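PDB 5MZ5: ALDH21) from Physcomitrella patens subsp. patens, which catalyses the NADP(+)-dependent oxidation of succinic semialdehyde to succinate, as a member of the aldehyde dehydrogenase family. Local coordinates for the interface of chains A and B and the interface of chains A and C. Sequence-based numbering; all coordinates share one arbitrary frame. Chains: chain A/B/C, ALDH21).

Contact 1: the interface of chains A and B. Residues chain A 161, 166-167, 170, 508, 510; chain B 474-476, 479.
B:Val476 meets A:Leu161, A:Asn167 and A:Leu170 in a two-fold symmetric interface between aldehyde dehydrogenase subunits, where the loop after strand 465-468 of chain B packs on the loop and 3-10 helix 165-167 of chain A and on strands 170-178 and 502-510. Followed outward, the valine first touches with CB, 4.1 Å from CD2 of A:Leu161. Its CG1, anti to the backbone N (chi1 -179°), lies 3.4 Å from the backbone O of A:Leu161 and also near the amide carbon of A:Asn167. The other branch, CG2, fits between OD1 of A:Asn167 and CD1 of A:Leu170, the latter at 3.7 Å with the two side chains running antiparallel. On the flank, A:Leu170 and B:Leu474 come tip to tip, their CD2 methyls 3.9 Å apart, and the same B:Leu474 methyl reaches CG1 of A:Val508. Within chain B, the backbone N of B:Val476 gives a nearly straight hydrogen bond, 2.8 Å long, to OE1 of B:Gln479, which probably holds the side-chain amide beside CG2 of A:Val508. That donor stands 41° out of the amide plane. Within chain A, CD2 of A:Leu170 sits 3.7 Å above the centre of the guanidinium of A:Arg510, whose NH2 also touches B:Leu474.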
ATOM      1  N   LEU A 161      10.104  14.016   0.227  1.00 24.16           N
ATOM      2  CA  LEU A 161      10.498  14.547  -1.074  1.00 23.58           C
ATOM      3  C   LEU A 161      11.974  14.971  -1.078  1.00 30.91           C
ATOM      4  O   LEU A 161      12.501  15.360  -2.116  1.00 31.13           O
ATOM      5  CB  LEU A 161       9.559  15.675  -1.539  1.00 23.26           C
ATOM      6  CG  LEU A 161       8.144  15.257  -1.999  1.00 24.49           C
ATOM      7  CD1 LEU A 161       7.285  16.485  -2.237  1.00 24.29           C
ATOM      8  CD2 LEU A 161       8.191  14.361  -3.251  1.00 18.94           C
ATOM      9  N   ARG A 166      19.496  18.862  -3.116  1.00 32.42           N
ATOM     10  CA  ARG A 166      18.789  20.011  -3.686  1.00 33.15           C
ATOM     11  C   ARG A 166      17.311  20.080  -3.200  1.00 36.55           C
ATOM     12  O   ARG A 166      16.716  21.165  -3.156  1.00 35.77           O
ATOM     13  CB  ARG A 166      18.912  20.036  -5.232  1.00 34.66           C
ATOM     14  CG  ARG A 166      18.469  18.738  -5.945  1.00 50.83           C
ATOM     15  CD  ARG A 166      18.128  18.876  -7.440  1.00 55.84           C
ATOM     16  NE  ARG A 166      17.260  20.024  -7.741  1.00 67.19           N
ATOM     17  CZ  ARG A 166      15.948  19.979  -7.987  1.00 84.84           C
ATOM     18  NH1 ARG A 166      15.274  21.097  -8.230  1.00 74.26           N
ATOM     19  NH2 ARG A 166      15.317  18.812  -8.071  1.00 67.01           N
ATOM     20  N   ASN A 167      16.762  18.923  -2.775  1.00 32.17           N
ATOM     21  CA  ASN A 167      15.392  18.768  -2.282  1.00 30.48           C
ATOM     22  C   ASN A 167      15.265  18.742  -0.759  1.00 31.82           C
ATOM     23  O   ASN A 167      14.210  18.359  -0.246  1.00 31.61           O
ATOM     24  CB  ASN A 167      14.755  17.539  -2.893  1.00 29.13           C
ATOM     25  CG  ASN A 167      14.698  17.596  -4.392  1.00 43.40           C
ATOM     26  OD1 ASN A 167      14.173  18.536  -4.980  1.00 30.96           O
ATOM     27  ND2 ASN A 167      15.263  16.593  -5.043  1.00 33.46           N
ATOM     28  N   LEU A 170      11.924  19.151   2.059  1.00 22.89           N
ATOM     29  CA  LEU A 170      10.663  18.939   1.355  1.00 20.22           C
ATOM     30  C   LEU A 170       9.997  17.623   1.726  1.00 25.68           C
ATOM     31  O   LEU A 170      10.655  16.596   1.888  1.00 24.72           O
ATOM     32  CB  LEU A 170      10.816  19.069  -0.180  1.00 19.38           C
ATOM     33  CG  LEU A 170      11.463  20.370  -0.712  1.00 23.29           C
ATOM     34  CD1 LEU A 170      11.785  20.274  -2.216  1.00 22.07           C
ATOM     35  CD2 LEU A 170      10.574  21.585  -0.460  1.00 22.48           C
ATOM     36  N   VAL A 508       3.111  20.034  -1.749  1.00 24.16           N
ATOM     37  CA  VAL A 508       4.565  20.022  -1.594  1.00 23.67           C
ATOM     38  C   VAL A 508       4.863  21.061  -0.524  1.00 28.26           C
ATOM     39  O   VAL A 508       4.540  22.224  -0.686  1.00 27.92           O
ATOM     40  CB  VAL A 508       5.340  20.271  -2.928  1.00 25.91           C
ATOM     41  CG1 VAL A 508       6.853  20.310  -2.693  1.00 24.89           C
ATOM     42  CG2 VAL A 508       4.973  19.230  -3.991  1.00 24.64           C
ATOM     43  N   ARG A 510       7.516  22.945   1.990  1.00 22.02           N
ATOM     44  CA  ARG A 510       8.874  23.424   2.216  1.00 21.85           C
ATOM     45  C   ARG A 510       9.076  23.888   3.664  1.00 25.03           C
ATOM     46  O   ARG A 510       8.488  24.884   4.092  1.00 25.83           O
ATOM     47  CB  ARG A 510       9.224  24.505   1.181  1.00 23.27           C
ATOM     48  CG  ARG A 510      10.216  25.596   1.616  1.00 34.15           C
ATOM     49  CD  ARG A 510      11.591  25.485   1.022  1.00 41.47           C
ATOM     50  NE  ARG A 510      11.608  25.304  -0.434  1.00 39.74           N
ATOM     51  CZ  ARG A 510      12.568  24.638  -1.066  1.00 43.99           C
ATOM     52  NH1 ARG A 510      13.597  24.151  -0.393  1.00 34.85           N
ATOM     53  NH2 ARG A 510      12.508  24.458  -2.375  1.00 32.92           N
TER
ATOM     54  N   LEU B 474       8.261  24.902  -8.348  1.00 31.37           N
ATOM     55  CA  LEU B 474       8.934  23.782  -7.718  1.00 29.29           C
ATOM     56  C   LEU B 474       8.436  22.419  -8.199  1.00 30.66           C
ATOM     57  O   LEU B 474       7.237  22.150  -8.210  1.00 29.01           O
ATOM     58  CB  LEU B 474       8.852  23.905  -6.181  1.00 28.28           C
ATOM     59  CG  LEU B 474       9.565  22.842  -5.340  1.00 31.08           C
ATOM     60  CD1 LEU B 474      11.082  22.856  -5.579  1.00 30.34           C
ATOM     61  CD2 LEU B 474       9.219  23.001  -3.858  1.00 29.88           C
ATOM     62  N   ARG B 475       9.390  21.550  -8.561  1.00 26.75           N
ATOM     63  CA  ARG B 475       9.115  20.166  -8.922  1.00 26.04           C
ATOM     64  C   ARG B 475      10.221  19.248  -8.436  1.00 31.03           C
ATOM     65  O   ARG B 475      11.386  19.443  -8.786  1.00 30.90           O
ATOM     66  CB  ARG B 475       8.897  19.967 -10.436  1.00 24.35           C
ATOM     67  CG  ARG B 475       8.522  18.509 -10.785  1.00 24.01           C
ATOM     68  CD  ARG B 475       8.618  18.218 -12.258  1.00 30.11           C
ATOM     69  NE  ARG B 475       8.258  16.831 -12.536  1.00 35.40           N
ATOM     70  CZ  ARG B 475       8.196  16.302 -13.751  1.00 40.13           C
ATOM     71  NH1 ARG B 475       8.502  17.030 -14.815  1.00 22.47           N
ATOM     72  NH2 ARG B 475       7.809  15.042 -13.915  1.00 26.94           N
ATOM     73  N   VAL B 476       9.839  18.209  -7.669  1.00 29.12           N
ATOM     74  CA  VAL B 476      10.741  17.146  -7.217  1.00 27.93           C
ATOM     75  C   VAL B 476      10.479  16.026  -8.230  1.00 32.67           C
ATOM     76  O   VAL B 476       9.321  15.713  -8.505  1.00 31.49           O
ATOM     77  CB  VAL B 476      10.497  16.696  -5.757  1.00 29.88           C
ATOM     78  CG1 VAL B 476      11.490  15.601  -5.342  1.00 29.74           C
ATOM     79  CG2 VAL B 476      10.565  17.874  -4.808  1.00 28.98           C
ATOM     80  N   GLN B 479       7.763  13.406  -7.348  1.00 24.38           N
ATOM     81  CA  GLN B 479       6.408  13.830  -7.028  1.00 23.28           C
ATOM     82  C   GLN B 479       5.423  13.552  -8.178  1.00 27.14           C
ATOM     83  O   GLN B 479       5.861  13.578  -9.338  1.00 27.36           O
ATOM     84  CB  GLN B 479       6.405  15.330  -6.664  1.00 24.33           C
ATOM     85  CG  GLN B 479       6.213  16.291  -7.861  1.00 27.30           C
ATOM     86  CD  GLN B 479       6.238  17.747  -7.492  1.00 36.69           C
ATOM     87  OE1 GLN B 479       7.186  18.252  -6.898  1.00 35.09           O
ATOM     88  NE2 GLN B 479       5.201  18.459  -7.855  1.00 30.38           N
TER

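Contact 2: the interface of chains A and B. Residues chain A 142, 146, 476, 478-479; chain B 161, 163, 167.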
ATOM      1  N   ASP A 142     -23.633  -6.952  -3.574  1.00 25.11           N
ATOM      2  CA  ASP A 142     -22.209  -7.048  -3.239  1.00 25.57           C
ATOM      3  C   ASP A 142     -21.417  -5.837  -3.744  1.00 28.54           C
ATOM      4  O   ASP A 142     -20.520  -5.380  -3.051  1.00 27.97           O
ATOM      5  CB  ASP A 142     -21.565  -8.333  -3.813  1.00 28.05           C
ATOM      6  CG  ASP A 142     -21.996  -9.662  -3.210  1.00 37.54           C
ATOM      7  OD1 ASP A 142     -22.648  -9.648  -2.134  1.00 37.26           O
ATOM      8  OD2 ASP A 142     -21.678 -10.718  -3.813  1.00 45.62           O
ATOM      9  N   VAL A 146     -19.419  -3.374  -1.396  1.00 24.80           N
ATOM     10  CA  VAL A 146     -17.978  -3.131  -1.561  1.00 24.45           C
ATOM     11  C   VAL A 146     -17.753  -1.601  -1.633  1.00 28.20           C
ATOM     12  O   VAL A 146     -16.833  -1.098  -0.984  1.00 28.94           O
ATOM     13  CB  VAL A 146     -17.354  -3.870  -2.790  1.00 26.94           C
ATOM     14  CG1 VAL A 146     -15.909  -3.434  -3.029  1.00 25.29           C
ATOM     15  CG2 VAL A 146     -17.425  -5.389  -2.623  1.00 26.85           C
ATOM     16  N   VAL A 476     -15.527 -11.737  -9.958  1.00 27.48           N
ATOM     17  CA  VAL A 476     -15.789 -11.337  -8.580  1.00 26.91           C
ATOM     18  C   VAL A 476     -15.927  -9.811  -8.668  1.00 30.02           C
ATOM     19  O   VAL A 476     -15.092  -9.149  -9.286  1.00 26.66           O
ATOM     20  CB  VAL A 476     -14.711 -11.797  -7.561  1.00 29.79           C
ATOM     21  CG1 VAL A 476     -15.092 -11.373  -6.137  1.00 29.30           C
ATOM     22  CG2 VAL A 476     -14.525 -13.310  -7.626  1.00 29.69           C
ATOM     23  N   SER A 478     -15.215  -7.454  -6.826  1.00 27.95           N
ATOM     24  CA  SER A 478     -14.107  -6.689  -6.266  1.00 26.75           C
ATOM     25  C   SER A 478     -12.811  -6.796  -7.090  1.00 30.53           C
ATOM     26  O   SER A 478     -11.853  -6.062  -6.823  1.00 31.17           O
ATOM     27  CB  SER A 478     -13.853  -7.102  -4.818  1.00 27.51           C
ATOM     28  OG  SER A 478     -13.432  -8.451  -4.743  1.00 31.62           O
ATOM     29  N   GLN A 479     -12.758  -7.746  -8.044  1.00 25.82           N
ATOM     30  CA  GLN A 479     -11.557  -7.969  -8.849  1.00 24.88           C
ATOM     31  C   GLN A 479     -11.315  -6.842  -9.877  1.00 28.17           C
ATOM     32  O   GLN A 479     -12.298  -6.239 -10.328  1.00 28.19           O
ATOM     33  CB  GLN A 479     -11.653  -9.333  -9.567  1.00 25.28           C
ATOM     34  CG  GLN A 479     -12.252  -9.268 -10.981  1.00 26.55           C
ATOM     35  CD  GLN A 479     -12.412 -10.607 -11.616  1.00 33.41           C
ATOM     36  OE1 GLN A 479     -12.902 -11.557 -10.994  1.00 27.78           O
ATOM     37  NE2 GLN A 479     -12.014 -10.706 -12.876  1.00 23.14           N
TER
ATOM     38  N   LEU B 161     -10.610 -13.245  -2.592  1.00 24.09           N
ATOM     39  CA  LEU B 161     -11.714 -12.985  -3.509  1.00 22.98           C
ATOM     40  C   LEU B 161     -13.026 -13.585  -2.999  1.00 27.63           C
ATOM     41  O   LEU B 161     -14.081 -13.373  -3.593  1.00 28.41           O
ATOM     42  CB  LEU B 161     -11.365 -13.397  -4.948  1.00 21.89           C
ATOM     43  CG  LEU B 161     -10.431 -12.436  -5.715  1.00 24.78           C
ATOM     44  CD1 LEU B 161     -10.055 -13.013  -7.061  1.00 24.93           C
ATOM     45  CD2 LEU B 161     -11.076 -11.023  -5.914  1.00 22.40           C
ATOM     46  N   ILE B 163     -15.311 -12.742  -0.918  1.00 28.47           N
ATOM     47  CA  ILE B 163     -15.971 -11.582  -0.282  1.00 28.84           C
ATOM     48  C   ILE B 163     -17.437 -11.867   0.094  1.00 30.87           C
ATOM     49  O   ILE B 163     -18.033 -11.102   0.844  1.00 30.03           O
ATOM     50  CB  ILE B 163     -15.830 -10.291  -1.150  1.00 32.59           C
ATOM     51  CG1 ILE B 163     -16.515 -10.454  -2.541  1.00 33.55           C
ATOM     52  CG2 ILE B 163     -14.358  -9.885  -1.264  1.00 34.17           C
ATOM     53  CD1 ILE B 163     -16.870  -9.137  -3.322  1.00 37.77           C
ATOM     54  N   ASN B 167     -18.655 -16.604  -3.762  1.00 30.21           N
ATOM     55  CA  ASN B 167     -17.243 -16.494  -4.121  1.00 28.10           C
ATOM     56  C   ASN B 167     -16.311 -17.343  -3.260  1.00 30.73           C
ATOM     57  O   ASN B 167     -15.110 -17.129  -3.282  1.00 30.32           O
ATOM     58  CB  ASN B 167     -16.822 -15.033  -4.119  1.00 27.04           C
ATOM     59  CG  ASN B 167     -17.606 -14.196  -5.090  1.00 41.97           C
ATOM     60  OD1 ASN B 167     -17.684 -14.490  -6.286  1.00 38.32           O
ATOM     61  ND2 ASN B 167     -18.221 -13.147  -4.587  1.00 30.12           N
TER
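Across this second patch of the aldehyde dehydrogenase dimer interface, A:Val476 packs on B:Leu161, its CG1 3.4 Å from the backbone O of that leucine, and B:Ile163 reaches past A:Ser478 toward the helix of A:Val146. This valine contact, like the seating of both its methyls against the amide of B:Asn167, repeats the first patch by the two-fold with the chains exchanged. CG1 of A:Val476 also packs 4.0 Å from CG1 of B:Ile163. B:Leu161 contributes its CD2 methyl, 3.7 Å from OG of A:Ser478, and brings the same methyl near CB of A:Gln479.

The tip of B:Ile163 is shared between two elements: CD1 stands 3.8 Å from OG of A:Ser478 and 3.9 Å from CG2 of A:Val146, the latter side chain running at about a right angle to it. The serine hydroxyl thus lies between a methyl of B:Leu161 and one of B:Ile163. In the isoleucine, chi1 of 62° puts CG1 between the backbone N and the carbonyl carbon, and the extended chi2 of 161° carries CD1 on toward helix 130-151.

Further out, the symmetry-related hydrogen bond from the backbone N of A:Val476 to OE1 of A:Gln479 braces the loop. One helical turn before A:Val146, A:Asp142 contributes more peripherally: its carboxylate OD2 is 4.3 Å from ND2 of B:Asn167, too far for a bond.

Contact 3: the interface of chains A and C. Residues chain A 162, 165, 168; chain C 96, 98.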
ATOM      1  N   ASP A 162      12.658  14.815   0.079  1.00 28.32           N
ATOM      2  CA  ASP A 162      14.085  15.123   0.247  1.00 27.97           C
ATOM      3  C   ASP A 162      14.918  13.911  -0.195  1.00 30.20           C
ATOM      4  O   ASP A 162      15.658  13.321   0.586  1.00 28.36           O
ATOM      5  CB  ASP A 162      14.382  15.571   1.694  1.00 29.25           C
ATOM      6  CG  ASP A 162      14.002  14.591   2.810  1.00 28.64           C
ATOM      7  OD1 ASP A 162      13.076  13.773   2.604  1.00 27.46           O
ATOM      8  OD2 ASP A 162      14.638  14.637   3.878  1.00 32.09           O
ATOM      9  N   ALA A 165      20.065  16.246  -2.046  1.00 27.55           N
ATOM     10  CA  ALA A 165      20.448  17.463  -1.323  1.00 28.56           C
ATOM     11  C   ALA A 165      19.732  18.725  -1.788  1.00 35.02           C
ATOM     12  O   ALA A 165      19.380  19.554  -0.944  1.00 35.21           O
ATOM     13  CB  ALA A 165      21.961  17.663  -1.360  1.00 29.39           C
ATOM     14  N   LYS A 168      16.297  19.209  -0.045  1.00 27.23           N
ATOM     15  CA  LYS A 168      16.323  19.306   1.416  1.00 27.44           C
ATOM     16  C   LYS A 168      15.102  20.090   1.963  1.00 31.07           C
ATOM     17  O   LYS A 168      14.754  21.139   1.411  1.00 31.27           O
ATOM     18  CB  LYS A 168      17.637  19.993   1.858  1.00 31.18           C
ATOM     19  CG  LYS A 168      17.803  20.133   3.376  1.00 45.54           C
ATOM     20  CD  LYS A 168      18.997  20.994   3.756  1.00 53.45           C
ATOM     21  CE  LYS A 168      19.092  21.155   5.261  1.00 64.33           C
ATOM     22  NZ  LYS A 168      20.498  21.130   5.756  1.00 77.11           N
TER
ATOM     23  N   GLY C  96      18.147  14.404   6.902  1.00 25.21           N
ATOM     24  CA  GLY C  96      17.318  14.306   5.712  1.00 24.12           C
ATOM     25  C   GLY C  96      17.398  12.876   5.197  1.00 26.60           C
ATOM     26  O   GLY C  96      18.392  12.177   5.466  1.00 25.75           O
ATOM     27  N   TYR C  98      17.895  11.806   2.200  1.00 22.14           N
ATOM     28  CA  TYR C  98      19.031  11.756   1.277  1.00 22.86           C
ATOM     29  C   TYR C  98      20.374  11.630   2.040  1.00 26.32           C
ATOM     30  O   TYR C  98      21.337  11.093   1.488  1.00 26.28           O
ATOM     31  CB  TYR C  98      19.023  12.986   0.330  1.00 24.72           C
ATOM     32  CG  TYR C  98      19.388  14.283   1.024  1.00 28.55           C
ATOM     33  CD1 TYR C  98      18.419  15.042   1.676  1.00 30.49           C
ATOM     34  CD2 TYR C  98      20.716  14.707   1.100  1.00 29.40           C
ATOM     35  CE1 TYR C  98      18.760  16.183   2.394  1.00 33.14           C
ATOM     36  CE2 TYR C  98      21.067  15.854   1.816  1.00 30.47           C
ATOM     37  CZ  TYR C  98      20.083  16.590   2.451  1.00 38.19           C
ATOM     38  OH  TYR C  98      20.411  17.730   3.123  1.00 38.31           O
TER
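C:Tyr98, near the start of helix 97-113, lays its ring against A:Ala165 of the short 3-10 helix 165-167, and this is the compact part of the contact. CA of A:Ala165 stands over one face, 3.7 Å from the ring centroid in a CH-pi contact, offset toward the rim on the CE2 side. CB of the same alanine adds a contact at 3.8 Å to CE2. The backbone O of A:Asp162 approaches the ring edge in plane, 3.4 Å from CD1. This oxygen is also the acceptor of a weak hydrogen bond from the backbone N of C:Tyr98, 3.1 Å long but bent to 124° at the hydrogen. Chi1 of 72° places the tyrosine CG between its own backbone N and carbonyl carbon, directing the ring under A:Ala165, with the phenol edge toward A:Lys168.

Toward the phenol end the contact changes from ring face to rim: the aliphatic stretch of A:Lys168 passes the hydroxyl, with CG and CD each 3.6 Å from OH, while its terminal amine NZ continues beyond the phenol. At the opposite, looser end, OD2 of A:Asp162 lies 3.3 Å from CA of C:Gly96, a small contact, as the glycine hides little surface. Together these contacts join the loop and 3-10 helix of chain A to the start of a chain C helix, probably helping to hold the two subunits together in the four-chain assembly.

Contacts 1 and 2 are corresponding regions of the two-fold A-B interface with the chains exchanged, their C-alpha centres about 39 Å apart; residues 161, 167, 476 and 479 take part in both. Contact 3 lies about 9 Å from contact 1 and about 42 Å from contact 2. Chain A's stretch 161-170 is common to contacts 1 and 3: it faces chain B in one and chain C in the other, tying two kinds of interface together. The centre of contact 2 is about 15 Å from A:Glu285, the glutamate expected to act in the active site. Succinate-binding B:Arg475 sits in the loop between B:Leu474 and B:Val476, which make contact 1, so assembly may help shape the substrate side.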